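PDB 4D2K: DREP2, which probably takes part in apoptotic DNA fragmentation, its CIDE domain binding copies of itself to form higher-order assemblies. Local coordinates for residues S17-R22 and V74-R79. Numbering follows the deposited sequence.
Sequences SWRNVR and VLLLLR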
loop_
_atom_site.group_PDB
_atom_site.type_symbol
_atom_site.label_atom_id
_atom_site.label_comp_id
_atom_site.label_asym_id
_atom_site.label_seq_id
_atom_site.Cartn_x
_atom_site.Cartn_y
_atom_site.Cartn_z
ATOM N N SER A 17 0.508 8.993 2.840
ATOM C CA SER A 17 1.882 9.388 3.164
ATOM C C SER A 17 2.003 10.045 4.529
ATOM O O SER A 17 3.008 9.873 5.192
ATOM C CB SER A 17 2.457 10.299 2.081
ATOM O OG SER A 17 1.706 11.489 1.937
ATOM N N TRP A 18 0.967 10.756 4.958
ATOM C CA TRP A 18 0.991 11.478 6.238
ATOM C C TRP A 18 0.479 10.638 7.406
ATOM O O TRP A 18 0.459 11.113 8.538
ATOM C CB TRP A 18 0.109 12.736 6.170
ATOM C CG TRP A 18 0.586 13.813 5.267
ATOM C CD1 TRP A 18 0.159 14.060 3.997
ATOM C CD2 TRP A 18 1.572 14.807 5.564
ATOM N NE1 TRP A 18 0.827 15.142 3.480
ATOM C CE2 TRP A 18 1.700 15.619 4.422
ATOM C CE3 TRP A 18 2.362 15.089 6.685
ATOM C CZ2 TRP A 18 2.584 16.692 4.365
ATOM C CZ3 TRP A 18 3.242 16.156 6.627
ATOM C CH2 TRP A 18 3.345 16.944 5.475
ATOM N N ARG A 19 0.068 9.397 7.135
ATOM C CA ARG A 19 -0.508 8.512 8.164
ATOM C C ARG A 19 -1.798 9.126 8.734
ATOM O O ARG A 19 -2.124 8.948 9.906
ATOM C CB ARG A 19 0.500 8.202 9.284
ATOM C CG ARG A 19 1.828 7.611 8.805
ATOM C CD ARG A 19 2.799 7.438 9.979
ATOM N NE ARG A 19 3.949 6.603 9.633
ATOM C CZ ARG A 19 5.065 7.037 9.045
ATOM N NH1 ARG A 19 5.223 8.326 8.770
ATOM N NH2 ARG A 19 6.045 6.177 8.771
ATOM N N ASN A 20 -2.525 9.828 7.865
ATOM C CA ASN A 20 -3.780 10.484 8.191
ATOM C C ASN A 20 -4.999 9.643 7.775
ATOM O O ASN A 20 -5.749 9.148 8.615
ATOM C CB ASN A 20 -3.799 11.864 7.512
ATOM C CG ASN A 20 -5.027 12.682 7.866
ATOM O OD1 ASN A 20 -5.699 13.224 6.984
ATOM N ND2 ASN A 20 -5.331 12.768 9.154
ATOM N N VAL A 21 -5.176 9.439 6.481
ATOM C CA VAL A 21 -6.241 8.573 6.023
ATOM C C VAL A 21 -5.700 7.149 6.142
ATOM O O VAL A 21 -4.597 6.846 5.683
ATOM C CB VAL A 21 -6.675 8.872 4.573
ATOM C CG1 VAL A 21 -7.655 7.838 4.083
ATOM C CG2 VAL A 21 -7.235 10.312 4.447
ATOM N N ARG A 22 -6.488 6.298 6.787
ATOM C CA ARG A 22 -6.073 4.980 7.198
ATOM C C ARG A 22 -7.174 4.019 6.804
ATOM O O ARG A 22 -8.282 4.122 7.335
ATOM C CB ARG A 22 -5.854 4.965 8.693
ATOM C CG ARG A 22 -4.706 5.804 9.130
ATOM C CD ARG A 22 -4.516 5.725 10.611
ATOM N NE ARG A 22 -3.389 6.564 11.005
ATOM C CZ ARG A 22 -2.653 6.365 12.089
ATOM N NH1 ARG A 22 -2.928 5.344 12.898
ATOM N NH2 ARG A 22 -1.637 7.181 12.360
ATOM N N VAL A 74 1.087 -2.791 7.837
ATOM C CA VAL A 74 0.760 -1.396 7.521
ATOM C C VAL A 74 1.647 -0.869 6.386
ATOM O O VAL A 74 2.867 -0.871 6.495
ATOM C CB VAL A 74 0.923 -0.478 8.750
ATOM C CG1 VAL A 74 0.416 0.940 8.429
ATOM C CG2 VAL A 74 0.193 -1.055 9.945
ATOM N N LEU A 75 1.015 -0.445 5.301
ATOM C CA LEU A 75 1.677 0.068 4.105
ATOM C C LEU A 75 1.286 1.531 3.875
ATOM O O LEU A 75 0.206 1.952 4.275
ATOM C CB LEU A 75 1.302 -0.768 2.876
ATOM C CG LEU A 75 1.621 -2.264 2.887
ATOM C CD1 LEU A 75 1.030 -2.976 1.657
ATOM C CD2 LEU A 75 3.138 -2.471 2.966
ATOM N N LEU A 76 2.168 2.317 3.266
ATOM C CA LEU A 76 1.804 3.670 2.862
ATOM C C LEU A 76 1.750 3.704 1.350
ATOM O O LEU A 76 2.593 3.125 0.657
ATOM C CB LEU A 76 2.802 4.725 3.366
ATOM C CG LEU A 76 3.181 4.799 4.849
ATOM C CD1 LEU A 76 4.025 6.038 5.108
ATOM C CD2 LEU A 76 1.964 4.776 5.760
ATOM N N LEU A 77 0.763 4.415 0.842
ATOM C CA LEU A 77 0.694 4.661 -0.571
ATOM C C LEU A 77 1.267 6.064 -0.778
ATOM O O LEU A 77 0.808 7.002 -0.160
ATOM C CB LEU A 77 -0.749 4.541 -1.053
ATOM C CG LEU A 77 -1.071 4.419 -2.534
ATOM C CD1 LEU A 77 -2.412 3.742 -2.683
ATOM C CD2 LEU A 77 -1.138 5.795 -3.136
ATOM N N LEU A 78 2.287 6.190 -1.616
ATOM C CA LEU A 78 2.912 7.479 -1.924
ATOM C C LEU A 78 2.574 7.895 -3.336
ATOM O O LEU A 78 2.798 7.131 -4.284
ATOM C CB LEU A 78 4.440 7.400 -1.809
ATOM C CG LEU A 78 5.006 6.875 -0.494
ATOM C CD1 LEU A 78 6.520 6.808 -0.546
ATOM C CD2 LEU A 78 4.535 7.731 0.660
ATOM N N ARG A 79 2.024 9.088 -3.491
ATOM C CA ARG A 79 1.788 9.625 -4.828
ATOM C C ARG A 79 2.629 10.877 -5.055
ATOM O O ARG A 79 3.192 11.435 -4.108
ATOM C CB ARG A 79 0.308 9.933 -5.031
ATOM C CG ARG A 79 -0.376 10.525 -3.798
ATOM C CD ARG A 79 -1.867 10.723 -4.023
ATOM N NE ARG A 79 -2.131 11.314 -5.331
ATOM C CZ ARG A 79 -3.312 11.791 -5.711
ATOM N NH1 ARG A 79 -4.335 11.768 -4.870
ATOM N NH2 ARG A 79 -3.464 12.310 -6.922
#
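Leu76 CD1 lies over the centre of one face of the Arg19 guanidinium, 4.1 Å above its plane, so the methyl meets the flat group broadside. The Arg22 guanidinium is met at its edge: the carbonyl group of Arg19 lies in its plane, and NE and NH2 both donate to the same oxygen. The two bonds differ in geometry. Arg22 NH2 reaches Arg19 O at 3.1 Å in the carbonyl plane, on a lone pair, whereas Arg22 NE, at 2.9 Å from Arg19 O, comes from 52° above that plane. This paired donation from one flank of the guanidinium ties the loop to the start of strand 22-27.

Between the segments the contacts are van der Waals, made largely by the leucine methyls. Arg19 has CG anti to its carbonyl carbon (chi1 -55°) and an extended chain from CG to NE, which carries the group obliquely across Leu76; along the way its CG passes 4.2 Å from Leu76 CD2. Both methyls of Leu76 are thus used, one under the aliphatic stem and one under the charged head. A salt bridge from NE to Glu54 and a hydrogen bond from NH1 to the carbonyl of Leu85 hold that head over the leucine.

At the other end Ser17 CB sits 3.6 Å from Leu78 CD2, the tightest touch between side chains here. Ser17 O lies 4.0 Å from Leu76 CD1, so the loop backbone also rests on this leucine. The closest backbone approach, Ser17 N to Leu77 O at 3.6 Å, is not a hydrogen bond.

Strand 74-79 pairs parallel with strand 10-16, and the 17-22 loop is the turn of the 10-16/22-27 hairpin, folded back over Leu76 and Leu78. A first hairpin lying beside a central, parallel last strand is characteristic of the ubiquitin-like fold of CIDE-N domains.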